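Local structure of MaoC-like dehydratase (Phytophthora Capsici, 3KH8) at residues D40-S45 and T147-F152; F81-L86 and R134-S139; I123-Q128 and V279-P284; H218-Y223 and P247-L252; Q292-Q297 and Q306-E311. The protein probably catalyses the reversible hydration of 2-enoyl-CoA thioesters, as related hydratase 2 enzymes with a double hot-dog fold do. All blocks are in the same frame, centred on the assembly; numbering follows the deposited sequence.

Interaction 1: residues D40-S45 and T147-F152; sequences DKILNS and TKVISF
I42 drives its CD1 methyl squarely onto one face of the F152 ring, 3.8 Å from the ring centroid and 3° off the normal, a CH-pi contact. The two side chains meet at about a right angle. The other branch of I42, CG2, sits anti to the backbone N and turns toward V149, meeting its CG1 at 3.8 Å. P112 packs against both I42 and V149 from outside the pair. The next residue, L43, uses a single methyl on the strand backbone, L43 CD2 lying 3.5 Å from I150 C. The backbone there is a classic beta bulge, with I150 and S151 both facing E162 of strand 158-169. Helix 39-44 runs roughly antiparallel to the strand, 149° between the short axes, and lies against the long strand 141-154 of the hot-dog sheet. K148 reaches the carbonyls of L43 and S45. Its chain is extended up to a bend at chi4 (-49°), which brings K148 NZ to L43 O at 2.8 Å and S45 O at 3.1 Å. The ammonium meets L43 O from well above the carbonyl plane and S45 O with a smaller tilt. It also donates to a water, 2.8 Å from NZ, that lies close enough to I42 O and S45 O to donate to either.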
# COMPACT_ATOMS: atom_id res chain seq x y z
N ASP A 40 -3.11 18.33 -37.90
CA ASP A 40 -2.44 19.62 -37.69
C ASP A 40 -3.01 20.35 -36.48
O ASP A 40 -2.28 20.99 -35.73
CB ASP A 40 -2.55 20.50 -38.94
CG ASP A 40 -1.55 20.12 -40.02
OD1 ASP A 40 -0.95 19.02 -39.95
OD2 ASP A 40 -1.36 20.93 -40.95
N LYS A 41 -4.33 20.25 -36.30
CA LYS A 41 -5.02 20.85 -35.17
C LYS A 41 -4.59 20.16 -33.87
O LYS A 41 -4.22 20.83 -32.91
CB LYS A 41 -6.54 20.72 -35.36
CG LYS A 41 -7.36 21.86 -34.78
CD LYS A 41 -8.83 21.70 -35.17
CE LYS A 41 -9.65 22.91 -34.74
NZ LYS A 41 -11.11 22.70 -34.99
N ILE A 42 -4.63 18.83 -33.88
CA ILE A 42 -4.26 18.00 -32.72
C ILE A 42 -2.85 18.30 -32.23
O ILE A 42 -2.64 18.53 -31.03
CB ILE A 42 -4.43 16.49 -33.02
CG1 ILE A 42 -5.91 16.15 -33.28
CG2 ILE A 42 -3.89 15.63 -31.87
CD1 ILE A 42 -6.13 14.87 -34.05
N LEU A 43 -1.88 18.32 -33.15
CA LEU A 43 -0.48 18.56 -32.80
C LEU A 43 -0.20 20.01 -32.40
O LEU A 43 0.82 20.30 -31.77
CB LEU A 43 0.45 18.15 -33.95
CG LEU A 43 0.53 16.67 -34.34
CD1 LEU A 43 1.52 16.49 -35.48
CD2 LEU A 43 0.92 15.79 -33.16
N ASN A 44 -1.11 20.91 -32.76
CA ASN A 44 -0.97 22.33 -32.41
C ASN A 44 -1.68 22.70 -31.11
O ASN A 44 -1.47 23.78 -30.57
CB ASN A 44 -1.45 23.22 -33.56
CG ASN A 44 -0.85 24.61 -33.51
OD1 ASN A 44 0.37 24.77 -33.51
ND2 ASN A 44 -1.71 25.62 -33.46
N SER A 45 -2.53 21.79 -30.62
CA SER A 45 -3.23 21.97 -29.35
C SER A 45 -2.22 22.35 -28.26
O SER A 45 -1.18 21.71 -28.13
CB SER A 45 -3.98 20.69 -28.97
OG SER A 45 -4.94 20.94 -27.96
N THR A 147 2.38 18.62 -20.35
CA THR A 147 1.90 17.55 -21.22
C THR A 147 1.42 18.05 -22.58
O THR A 147 0.77 19.10 -22.68
CB THR A 147 0.84 16.66 -20.52
OG1 THR A 147 0.17 15.84 -21.49
CG2 THR A 147 -0.18 17.48 -19.77
N LYS A 148 1.76 17.29 -23.61
CA LYS A 148 1.45 17.64 -24.99
C LYS A 148 1.34 16.40 -25.87
O LYS A 148 2.16 15.48 -25.75
CB LYS A 148 2.53 18.57 -25.55
CG LYS A 148 2.08 19.41 -26.72
CD LYS A 148 3.26 19.88 -27.56
CE LYS A 148 2.90 21.10 -28.41
NZ LYS A 148 1.63 20.93 -29.16
N VAL A 149 0.34 16.38 -26.74
CA VAL A 149 0.22 15.33 -27.76
C VAL A 149 1.27 15.61 -28.85
O VAL A 149 1.26 16.68 -29.46
CB VAL A 149 -1.20 15.27 -28.37
CG1 VAL A 149 -1.26 14.24 -29.50
CG2 VAL A 149 -2.23 14.95 -27.30
N ILE A 150 2.16 14.64 -29.07
CA ILE A 150 3.30 14.82 -29.98
C ILE A 150 3.22 13.98 -31.27
O ILE A 150 3.97 14.22 -32.21
CB ILE A 150 4.67 14.59 -29.28
CG1 ILE A 150 4.76 13.17 -28.71
CG2 ILE A 150 4.90 15.66 -28.20
CD1 ILE A 150 6.16 12.75 -28.29
N SER A 151 2.32 13.01 -31.28
CA SER A 151 2.10 12.15 -32.45
C SER A 151 0.65 11.73 -32.60
O SER A 151 -0.05 11.51 -31.61
CB SER A 151 2.98 10.90 -32.39
OG SER A 151 4.35 11.22 -32.50
N PHE A 152 0.20 11.63 -33.85
CA PHE A 152 -1.10 11.07 -34.18
C PHE A 152 -0.93 10.30 -35.49
O PHE A 152 -1.06 10.86 -36.58
CB PHE A 152 -2.15 12.18 -34.32
CG PHE A 152 -3.56 11.71 -34.08
CD1 PHE A 152 -4.08 11.67 -32.79
CD2 PHE A 152 -4.37 11.32 -35.14
CE1 PHE A 152 -5.39 11.24 -32.56
CE2 PHE A 152 -5.68 10.90 -34.92
CZ PHE A 152 -6.19 10.86 -33.63
O HOH W 1 -0.52 19.15 -29.12

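Interaction 2: residues F81-L86 and R134-S139; sequences FSAFPL and RPLDPS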
# COMPACT_ATOMS: atom_id res chain seq x y z
N PHE A 81 18.25 4.75 0.70
CA PHE A 81 16.83 4.89 0.38
C PHE A 81 16.62 5.77 -0.85
O PHE A 81 17.20 6.86 -0.95
CB PHE A 81 16.00 5.41 1.56
CG PHE A 81 14.54 5.58 1.23
CD1 PHE A 81 13.72 4.47 1.01
CD2 PHE A 81 13.99 6.85 1.10
CE1 PHE A 81 12.36 4.63 0.68
CE2 PHE A 81 12.63 7.02 0.77
CZ PHE A 81 11.82 5.91 0.56
N SER A 82 15.82 5.28 -1.79
CA SER A 82 15.60 5.95 -3.06
C SER A 82 14.16 5.75 -3.51
O SER A 82 13.51 4.78 -3.13
CB SER A 82 16.54 5.39 -4.13
OG SER A 82 17.91 5.50 -3.76
N ALA A 83 13.67 6.67 -4.34
CA ALA A 83 12.44 6.43 -5.09
C ALA A 83 12.73 5.31 -6.08
O ALA A 83 13.84 5.25 -6.63
CB ALA A 83 12.01 7.68 -5.83
N PHE A 84 11.77 4.42 -6.32
CA PHE A 84 11.95 3.49 -7.43
C PHE A 84 11.91 4.27 -8.75
O PHE A 84 11.03 5.11 -8.94
CB PHE A 84 10.95 2.33 -7.43
CG PHE A 84 11.34 1.24 -8.38
CD1 PHE A 84 12.28 0.28 -8.01
CD2 PHE A 84 10.82 1.21 -9.67
CE1 PHE A 84 12.67 -0.72 -8.90
CE2 PHE A 84 11.21 0.22 -10.57
CZ PHE A 84 12.13 -0.74 -10.19
N PRO A 85 12.89 4.02 -9.65
CA PRO A 85 13.07 4.89 -10.82
C PRO A 85 11.87 5.05 -11.75
O PRO A 85 11.76 6.08 -12.43
CB PRO A 85 14.24 4.22 -11.56
CG PRO A 85 15.03 3.60 -10.47
CD PRO A 85 13.99 3.05 -9.53
N LEU A 86 10.96 4.08 -11.78
CA LEU A 86 9.78 4.17 -12.63
C LEU A 86 8.65 5.01 -12.03
O LEU A 86 7.67 5.31 -12.72
CB LEU A 86 9.25 2.77 -12.99
CG LEU A 86 8.34 2.68 -14.22
CD1 LEU A 86 9.14 2.86 -15.52
CD2 LEU A 86 7.56 1.37 -14.25
N ARG A 134 17.09 13.17 -13.89
CA ARG A 134 17.59 13.21 -12.52
C ARG A 134 16.66 12.36 -11.65
O ARG A 134 15.45 12.46 -11.79
CB ARG A 134 17.61 14.64 -11.98
CG ARG A 134 18.71 15.53 -12.54
CD ARG A 134 18.86 16.84 -11.74
NE ARG A 134 17.80 17.80 -12.03
CZ ARG A 134 16.92 18.26 -11.14
NH1 ARG A 134 16.96 17.84 -9.88
NH2 ARG A 134 16.00 19.14 -11.51
N PRO A 135 17.23 11.54 -10.76
CA PRO A 135 16.37 10.76 -9.85
C PRO A 135 15.56 11.68 -8.94
O PRO A 135 15.99 12.81 -8.65
CB PRO A 135 17.37 9.94 -9.04
CG PRO A 135 18.63 9.91 -9.87
CD PRO A 135 18.66 11.25 -10.53
N LEU A 136 14.39 11.22 -8.52
CA LEU A 136 13.54 11.99 -7.62
C LEU A 136 14.16 12.11 -6.24
O LEU A 136 14.82 11.19 -5.77
CB LEU A 136 12.14 11.36 -7.52
CG LEU A 136 11.27 11.32 -8.77
CD1 LEU A 136 10.05 10.45 -8.52
CD2 LEU A 136 10.85 12.72 -9.21
N ASP A 137 13.94 13.26 -5.60
CA ASP A 137 14.31 13.47 -4.20
C ASP A 137 13.54 12.47 -3.34
O ASP A 137 12.31 12.50 -3.32
CB ASP A 137 13.97 14.91 -3.79
CG ASP A 137 14.48 15.29 -2.41
OD1 ASP A 137 14.77 14.40 -1.57
OD2 ASP A 137 14.58 16.51 -2.14
N PRO A 138 14.26 11.56 -2.65
CA PRO A 138 13.56 10.53 -1.88
C PRO A 138 12.89 11.02 -0.59
O PRO A 138 12.19 10.25 0.06
CB PRO A 138 14.67 9.51 -1.56
CG PRO A 138 15.93 10.28 -1.64
CD PRO A 138 15.72 11.38 -2.63
N SER A 139 13.08 12.30 -0.25
CA SER A 139 12.41 12.89 0.92
C SER A 139 11.07 13.53 0.55
O SER A 139 10.38 14.08 1.41
CB SER A 139 13.33 13.91 1.60
OG SER A 139 13.47 15.08 0.80
O HOH W 2 15.45 8.58 -5.66
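The connection between strands 123-132 and 141-154 meets the loop that follows helix 71-74 where P138 lies beside F81. The two side chains slide past each other in opposite directions. F81 CD2 comes to 3.8 Å from P138 CB, while the neighbouring ring atom CE2 approaches P138 O at 3.3 Å. The carbonyl oxygen lies at the edge of the ring and in its plane, so it faces the ring's C-H edge; Q56 NE2 gives it a hydrogen bond as well. With CG anti to the backbone N (chi1 178°), the F81 ring extends alongside P138 and reaches Q56 and L60 of helix 56-65. P138 lies inside an Asx turn in the N-terminal hot-dog half: D137 OD1 accepts from S139 N at 3.0 Å and from S139 OG at 2.8 Å, both donors coming from the same face of the carboxylate. The D137 carbonyl is taken up by Y54 OH. Nearer the core, A83 CB points at L136 CB, 4.1 Å away, and packs on L59 too. No direct hydrogen bond joins the two loops here; a water does the bridging, accepting from A83 N at 2.9 Å and donating to L136 O at 2.7 Å.

Interaction 3: residues I123-Q128 and V279-P284; sequences ILHGEQ and VRFSSP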
# COMPACT_ATOMS: atom_id res chain seq x y z
N ILE A 123 -9.97 2.27 -27.19
CA ILE A 123 -8.66 2.78 -26.79
C ILE A 123 -7.95 1.82 -25.82
O ILE A 123 -8.60 1.18 -24.98
CB ILE A 123 -8.74 4.22 -26.18
CG1 ILE A 123 -7.42 4.97 -26.39
CG2 ILE A 123 -9.12 4.19 -24.70
CD1 ILE A 123 -7.53 6.48 -26.22
N LEU A 124 -6.64 1.70 -25.97
CA LEU A 124 -5.82 0.96 -25.01
C LEU A 124 -4.44 1.59 -24.84
O LEU A 124 -3.92 2.22 -25.76
CB LEU A 124 -5.72 -0.54 -25.37
CG LEU A 124 -5.12 -1.15 -26.65
CD1 LEU A 124 -5.88 -0.77 -27.93
CD2 LEU A 124 -3.62 -0.91 -26.81
N HIS A 125 -3.87 1.43 -23.64
CA HIS A 125 -2.52 1.87 -23.37
C HIS A 125 -1.54 0.89 -24.01
O HIS A 125 -1.32 -0.21 -23.51
CB HIS A 125 -2.29 2.00 -21.86
CG HIS A 125 -0.99 2.68 -21.50
ND1 HIS A 125 -0.38 2.50 -20.28
CD2 HIS A 125 -0.20 3.51 -22.20
CE1 HIS A 125 0.73 3.21 -20.24
NE2 HIS A 125 0.87 3.83 -21.40
N GLY A 126 -0.99 1.30 -25.15
CA GLY A 126 -0.18 0.42 -25.98
C GLY A 126 1.31 0.48 -25.74
O GLY A 126 2.00 -0.53 -25.87
N GLU A 127 1.81 1.67 -25.40
CA GLU A 127 3.25 1.92 -25.29
C GLU A 127 3.57 2.86 -24.13
O GLU A 127 2.78 3.74 -23.80
CB GLU A 127 3.80 2.51 -26.59
CG GLU A 127 3.73 1.57 -27.80
CD GLU A 127 4.26 2.18 -29.08
OE1 GLU A 127 4.76 3.33 -29.06
OE2 GLU A 127 4.19 1.50 -30.13
N GLN A 128 4.75 2.67 -23.53
CA GLN A 128 5.25 3.58 -22.51
C GLN A 128 6.76 3.76 -22.59
O GLN A 128 7.50 2.79 -22.71
CB GLN A 128 4.86 3.10 -21.10
CG GLN A 128 5.20 4.10 -19.99
CD GLN A 128 4.38 5.38 -20.09
OE1 GLN A 128 3.16 5.33 -20.23
NE2 GLN A 128 5.05 6.52 -20.05
N VAL A 279 8.65 0.30 -23.63
CA VAL A 279 8.01 -1.00 -23.79
C VAL A 279 6.75 -0.85 -24.63
O VAL A 279 6.27 0.27 -24.83
CB VAL A 279 7.60 -1.64 -22.42
CG1 VAL A 279 8.80 -1.80 -21.49
CG2 VAL A 279 6.49 -0.83 -21.73
N ARG A 280 6.23 -1.97 -25.10
CA ARG A 280 4.83 -2.00 -25.52
C ARG A 280 4.08 -3.07 -24.74
O ARG A 280 4.66 -4.08 -24.33
CB ARG A 280 4.68 -2.18 -27.04
CG ARG A 280 4.96 -3.56 -27.57
CD ARG A 280 4.79 -3.61 -29.09
NE ARG A 280 5.51 -4.75 -29.65
CZ ARG A 280 6.77 -4.71 -30.06
NH1 ARG A 280 7.47 -3.58 -30.02
NH2 ARG A 280 7.34 -5.81 -30.54
N PHE A 281 2.80 -2.83 -24.52
CA PHE A 281 1.96 -3.78 -23.81
C PHE A 281 1.24 -4.64 -24.83
O PHE A 281 0.42 -4.15 -25.62
CB PHE A 281 0.99 -3.05 -22.88
CG PHE A 281 1.68 -2.10 -21.95
CD1 PHE A 281 2.38 -2.57 -20.84
CD2 PHE A 281 1.66 -0.73 -22.18
CE1 PHE A 281 3.04 -1.70 -19.97
CE2 PHE A 281 2.32 0.16 -21.32
CZ PHE A 281 3.01 -0.33 -20.21
N SER A 282 1.56 -5.93 -24.83
CA SER A 282 1.16 -6.81 -25.93
C SER A 282 -0.05 -7.68 -25.61
O SER A 282 -0.83 -8.00 -26.50
CB SER A 282 2.35 -7.66 -26.39
OG SER A 282 3.06 -8.17 -25.28
N SER A 283 -0.21 -8.05 -24.34
CA SER A 283 -1.36 -8.83 -23.89
C SER A 283 -1.57 -8.64 -22.38
O SER A 283 -0.64 -8.20 -21.69
CB SER A 283 -1.20 -10.31 -24.25
OG SER A 283 -0.26 -10.95 -23.40
N PRO A 284 -2.78 -8.95 -21.88
CA PRO A 284 -3.03 -8.65 -20.47
C PRO A 284 -2.46 -9.66 -19.49
O PRO A 284 -2.24 -10.82 -19.83
CB PRO A 284 -4.56 -8.62 -20.39
CG PRO A 284 -5.01 -9.54 -21.47
CD PRO A 284 -4.00 -9.41 -22.57
O HOH W 3 1.27 -2.17 -28.25
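One face of the H125 imidazole carries F281 CE2, 3.6 Å above the plane and displaced toward the rim. H125 CG is anti to the backbone N (chi1 -170°), which puts the imidazole beside F281. The two rings are oblique, planes at 47° and centroids 5.0 Å apart. At the imidazole edge, in plane, lies Q128 OE1, which takes a weak hydrogen bond from H125 NE2. F281 also reaches Q128, CE2 standing 3.9 Å from its CB, and CD2 presses to 3.3 Å from H125 O. Backbone bonds hold the strands antiparallel: F281 N to G126 O (2.8 Å), and a reciprocal pair between Q128 and V279. On the face opposite Q128 and V279, E127 CG and R280 CB touch at 3.9 Å, their charged ends not in contact. A classic beta bulge at G126 and E127, both facing G180, interrupts the regular pairing of strand 123-132. This is the seam between the two hot-dog halves: strand 123-132 has 172-184 on its other flank, strand 274-281 has 314-324, and L252 and M255 of helix 251-266 cover the side with H125, Q128 and V279.

Interaction 4: residues H218-Y223 and P247-L252; sequences HQAQVY and PILHGL
Around the N-terminus of helix 251-266, the long helix of the C-terminal hot-dog half, H250 holds the N-cap position and meets Y223 of the short helix 219-223. The tyrosine edge points at the imidazole face in a T-shaped pair, planes at 66° and centroids 4.8 Å apart, with Y223 CD2 only 3.3 Å from H250 CG. A220 CB lies at the edge of the same imidazole. L249 CG is anti to the backbone N (chi1 -178°); this and the bend at chi2 bring L249 CD1 to 3.8 Å from A220 N and 3.9 Å from Q219 CG. At the far end of the tyrosine, OH stands 3.4 Å from L252 CB, and a water 2.6 Å from Y223 OH donates to L252 O. H250 NE2 bonds to D228 O, and its ring stacks on H233; the sequence holding Y223, D228 and H233 is consistent with the hydratase 2 motif. Y62 of helix 56-65 packs on Y223, strand 123-132 lies against L252, and S69 O of the second subunit accepts from Q221 NE2.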
# COMPACT_ATOMS: atom_id res chain seq x y z
N HIS A 218 -4.16 -10.10 -5.27
CA HIS A 218 -4.67 -8.80 -4.85
C HIS A 218 -3.71 -7.66 -5.18
O HIS A 218 -3.85 -6.55 -4.66
CB HIS A 218 -5.04 -8.83 -3.36
CG HIS A 218 -5.79 -10.07 -2.97
ND1 HIS A 218 -5.36 -10.92 -1.98
CD2 HIS A 218 -6.92 -10.62 -3.48
CE1 HIS A 218 -6.20 -11.94 -1.88
NE2 HIS A 218 -7.15 -11.78 -2.78
N GLN A 219 -2.77 -7.93 -6.08
CA GLN A 219 -1.73 -6.96 -6.45
C GLN A 219 -2.30 -5.64 -6.97
O GLN A 219 -1.77 -4.57 -6.64
CB GLN A 219 -0.76 -7.57 -7.48
CG GLN A 219 0.53 -6.78 -7.67
CD GLN A 219 1.57 -7.07 -6.59
OE1 GLN A 219 2.16 -6.14 -6.03
NE2 GLN A 219 1.79 -8.34 -6.30
N ALA A 220 -3.36 -5.71 -7.78
CA ALA A 220 -3.98 -4.49 -8.32
C ALA A 220 -4.65 -3.65 -7.24
O ALA A 220 -4.72 -2.42 -7.36
CB ALA A 220 -4.98 -4.84 -9.42
N GLN A 221 -5.14 -4.30 -6.18
CA GLN A 221 -5.77 -3.60 -5.06
C GLN A 221 -4.76 -2.71 -4.33
O GLN A 221 -5.13 -1.68 -3.76
CB GLN A 221 -6.39 -4.58 -4.07
CG GLN A 221 -7.49 -5.49 -4.64
CD GLN A 221 -8.21 -6.27 -3.56
OE1 GLN A 221 -7.76 -6.34 -2.42
NE2 GLN A 221 -9.35 -6.87 -3.92
N VAL A 222 -3.50 -3.13 -4.34
CA VAL A 222 -2.42 -2.37 -3.71
C VAL A 222 -1.83 -1.37 -4.70
O VAL A 222 -1.64 -0.20 -4.37
CB VAL A 222 -1.30 -3.29 -3.13
CG1 VAL A 222 -0.27 -2.48 -2.35
CG2 VAL A 222 -1.91 -4.36 -2.23
N TYR A 223 -1.55 -1.83 -5.92
CA TYR A 223 -0.93 -0.96 -6.93
C TYR A 223 -1.77 0.28 -7.26
O TYR A 223 -1.22 1.36 -7.47
CB TYR A 223 -0.57 -1.73 -8.21
CG TYR A 223 0.09 -0.82 -9.23
CD1 TYR A 223 1.43 -0.48 -9.11
CD2 TYR A 223 -0.65 -0.25 -10.26
CE1 TYR A 223 2.03 0.39 -10.02
CE2 TYR A 223 -0.06 0.62 -11.17
CZ TYR A 223 1.28 0.93 -11.05
OH TYR A 223 1.87 1.79 -11.93
N PRO A 247 -10.71 -9.12 -13.27
CA PRO A 247 -9.96 -7.88 -13.49
C PRO A 247 -8.52 -8.15 -13.94
O PRO A 247 -7.94 -9.16 -13.56
CB PRO A 247 -9.97 -7.22 -12.11
CG PRO A 247 -11.22 -7.70 -11.48
CD PRO A 247 -11.36 -9.13 -11.94
N ILE A 248 -7.98 -7.26 -14.76
CA ILE A 248 -6.58 -7.37 -15.19
C ILE A 248 -5.65 -6.50 -14.34
O ILE A 248 -6.08 -5.47 -13.81
CB ILE A 248 -6.41 -7.03 -16.70
CG1 ILE A 248 -6.77 -5.57 -16.98
CG2 ILE A 248 -7.23 -8.00 -17.56
CD1 ILE A 248 -6.30 -5.05 -18.33
N LEU A 249 -4.40 -6.92 -14.21
CA LEU A 249 -3.39 -6.12 -13.53
C LEU A 249 -3.02 -4.92 -14.40
O LEU A 249 -2.99 -5.04 -15.63
CB LEU A 249 -2.14 -6.96 -13.22
CG LEU A 249 -0.96 -6.33 -12.47
CD1 LEU A 249 -1.35 -5.93 -11.03
CD2 LEU A 249 0.24 -7.27 -12.46
N HIS A 250 -2.75 -3.78 -13.77
CA HIS A 250 -2.30 -2.57 -14.47
C HIS A 250 -1.09 -2.90 -15.32
O HIS A 250 -0.14 -3.52 -14.83
CB HIS A 250 -1.86 -1.49 -13.47
CG HIS A 250 -2.93 -1.04 -12.53
ND1 HIS A 250 -3.48 -1.86 -11.57
CD2 HIS A 250 -3.51 0.18 -12.36
CE1 HIS A 250 -4.37 -1.17 -10.87
NE2 HIS A 250 -4.41 0.06 -11.33
N GLY A 251 -1.11 -2.49 -16.59
CA GLY A 251 0.06 -2.62 -17.46
C GLY A 251 1.31 -1.95 -16.88
O GLY A 251 2.42 -2.48 -17.00
N LEU A 252 1.13 -0.80 -16.23
CA LEU A 252 2.26 -0.09 -15.63
C LEU A 252 2.85 -0.81 -14.41
O LEU A 252 4.02 -0.62 -14.09
CB LEU A 252 1.89 1.36 -15.29
CG LEU A 252 1.81 2.32 -16.48
CD1 LEU A 252 1.22 3.67 -16.06
CD2 LEU A 252 3.18 2.50 -17.14
O HOH W 4 4.43 1.50 -12.52

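Interaction 5: residues Q292-Q297 and Q306-E311; sequences QTRMWQ and QAVVKE
R294 spreads its guanidinium over V308, whose CG2 sits centrally over one face at 3.5 Å from R294 CZ. CG anti to the carbonyl carbon (chi1 -55°) and an extended chain lay the group there. In the guanidinium plane, NH1 donates to Q306 OE1 at 3.2 Å, arriving from above the plane of the amide C=O. W296 CH2 borders the same oxygen at 3.5 Å, and Q306 NE2 goes on to D318. Past the end of strand 302-309, the Q292 side chain crosses that of K310 at about a right angle, NE2 lying 3.4 Å from K310 CG; the lysine carries on to a salt bridge with E212. What brings these side chains together is the register of the beta hairpin. Q292 with V308 and R294 with Q306 are hydrogen-bonded antiparallel pairs, Q292 N to V308 O measuring 2.7 Å with an N-H...O angle of 170°. T293 and A307, the non-hydrogen-bonded pair between them, face the other way, T293 toward A261 of helix 251-266. Strand 209-214 pairs with 290-297 on the edge away from 302-309, and 314-324 pairs with 302-309.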
# COMPACT_ATOMS: atom_id res chain seq x y z
N GLN A 292 7.68 -13.35 -15.64
CA GLN A 292 9.08 -13.64 -15.94
C GLN A 292 9.66 -12.51 -16.78
O GLN A 292 9.08 -12.14 -17.81
CB GLN A 292 9.21 -14.94 -16.74
CG GLN A 292 8.75 -16.20 -16.03
CD GLN A 292 8.64 -17.39 -16.98
OE1 GLN A 292 8.03 -17.30 -18.05
NE2 GLN A 292 9.23 -18.51 -16.60
N THR A 293 10.80 -11.98 -16.37
CA THR A 293 11.50 -10.99 -17.17
C THR A 293 12.71 -11.63 -17.87
O THR A 293 13.63 -12.11 -17.21
CB THR A 293 11.91 -9.75 -16.33
OG1 THR A 293 10.75 -9.19 -15.70
CG2 THR A 293 12.55 -8.68 -17.20
N ARG A 294 12.66 -11.65 -19.20
CA ARG A 294 13.76 -12.17 -20.03
C ARG A 294 14.66 -11.02 -20.44
O ARG A 294 14.18 -10.04 -21.01
CB ARG A 294 13.22 -12.83 -21.30
CG ARG A 294 12.19 -13.91 -21.10
CD ARG A 294 11.56 -14.27 -22.44
NE ARG A 294 10.77 -15.49 -22.36
CZ ARG A 294 9.90 -15.89 -23.28
NH1 ARG A 294 9.69 -15.16 -24.37
NH2 ARG A 294 9.24 -17.02 -23.11
N MET A 295 15.96 -11.14 -20.19
CA MET A 295 16.88 -10.03 -20.44
C MET A 295 18.05 -10.39 -21.35
O MET A 295 18.72 -11.42 -21.16
CB MET A 295 17.38 -9.43 -19.11
CG MET A 295 16.26 -8.83 -18.25
SD MET A 295 16.71 -8.53 -16.53
CE MET A 295 16.63 -10.17 -15.82
N TRP A 296 18.28 -9.54 -22.35
CA TRP A 296 19.37 -9.72 -23.30
C TRP A 296 20.34 -8.53 -23.21
O TRP A 296 19.97 -7.39 -23.53
CB TRP A 296 18.84 -9.81 -24.74
CG TRP A 296 18.07 -11.07 -25.08
CD1 TRP A 296 18.59 -12.21 -25.65
CD2 TRP A 296 16.66 -11.29 -24.94
NE1 TRP A 296 17.58 -13.13 -25.85
CE2 TRP A 296 16.40 -12.60 -25.42
CE3 TRP A 296 15.60 -10.53 -24.43
CZ2 TRP A 296 15.11 -13.15 -25.42
CZ3 TRP A 296 14.32 -11.08 -24.42
CH2 TRP A 296 14.09 -12.38 -24.91
N GLN A 297 21.56 -8.81 -22.77
CA GLN A 297 22.63 -7.82 -22.75
C GLN A 297 23.09 -7.56 -24.18
O GLN A 297 23.47 -8.48 -24.90
CB GLN A 297 23.80 -8.32 -21.88
CG GLN A 297 25.06 -7.45 -21.89
CD GLN A 297 24.88 -6.12 -21.18
OE1 GLN A 297 24.75 -5.08 -21.83
NE2 GLN A 297 24.87 -6.15 -19.86
N GLN A 306 11.79 -8.75 -22.40
CA GLN A 306 10.36 -9.03 -22.46
C GLN A 306 9.90 -9.44 -21.07
O GLN A 306 10.68 -9.96 -20.28
CB GLN A 306 10.07 -10.19 -23.41
CG GLN A 306 10.40 -9.95 -24.88
CD GLN A 306 10.11 -11.18 -25.72
OE1 GLN A 306 10.59 -12.27 -25.41
NE2 GLN A 306 9.31 -11.02 -26.76
N ALA A 307 8.62 -9.21 -20.77
CA ALA A 307 7.99 -9.80 -19.60
C ALA A 307 6.92 -10.77 -20.06
O ALA A 307 6.13 -10.47 -20.95
CB ALA A 307 7.42 -8.74 -18.67
N VAL A 308 6.90 -11.95 -19.44
CA VAL A 308 6.07 -13.06 -19.88
C VAL A 308 5.32 -13.64 -18.69
O VAL A 308 5.88 -13.77 -17.61
CB VAL A 308 6.93 -14.17 -20.55
CG1 VAL A 308 6.04 -15.29 -21.12
CG2 VAL A 308 7.81 -13.59 -21.66
N VAL A 309 4.04 -13.98 -18.89
CA VAL A 309 3.29 -14.73 -17.88
C VAL A 309 3.70 -16.20 -17.97
O VAL A 309 3.47 -16.86 -18.99
CB VAL A 309 1.76 -14.56 -18.03
CG1 VAL A 309 1.01 -15.60 -17.21
CG2 VAL A 309 1.34 -13.16 -17.60
N LYS A 310 4.33 -16.67 -16.89
CA LYS A 310 4.86 -18.04 -16.81
C LYS A 310 3.78 -19.10 -17.05
O LYS A 310 4.01 -20.08 -17.77
CB LYS A 310 5.53 -18.26 -15.45
CG LYS A 310 6.25 -19.60 -15.31
CD LYS A 310 6.98 -19.68 -13.99
CE LYS A 310 7.77 -20.97 -13.88
NZ LYS A 310 8.43 -21.06 -12.55
N GLU A 311 2.61 -18.90 -16.45
CA GLU A 311 1.55 -19.90 -16.45
C GLU A 311 0.94 -20.13 -17.84
O GLU A 311 0.39 -21.20 -18.10
CB GLU A 311 0.45 -19.55 -15.44
CG GLU A 311 0.87 -19.67 -13.96
CD GLU A 311 1.60 -18.44 -13.42
OE1 GLU A 311 1.82 -17.46 -14.18
OE2 GLU A 311 1.94 -18.44 -12.22

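Overall arrangement
Along the chain, interactions 1 and 3 interleave, interaction 2 falls within the span of interaction 1, interaction 4 within that of interaction 3, and interaction 5 comes last. Interactions 1, 3 and 5 reach the same antiparallel sheet, which runs through both hot-dog halves. Centre to centre, interaction 3 lies about 20 Å from interaction 1 and about 16 Å from interaction 5. Interaction 3 joins the halves. Interaction 4 touches it through L252, G251 and I248, and touches interaction 2 where L86 meets L252. The start of helix 251-266 thus touches the strand seam and the loop at L86, next to what is probably the hydratase 2 motif, while interactions 1 and 5, with centres about 34 Å apart, lie on opposite sides of the chain's centre.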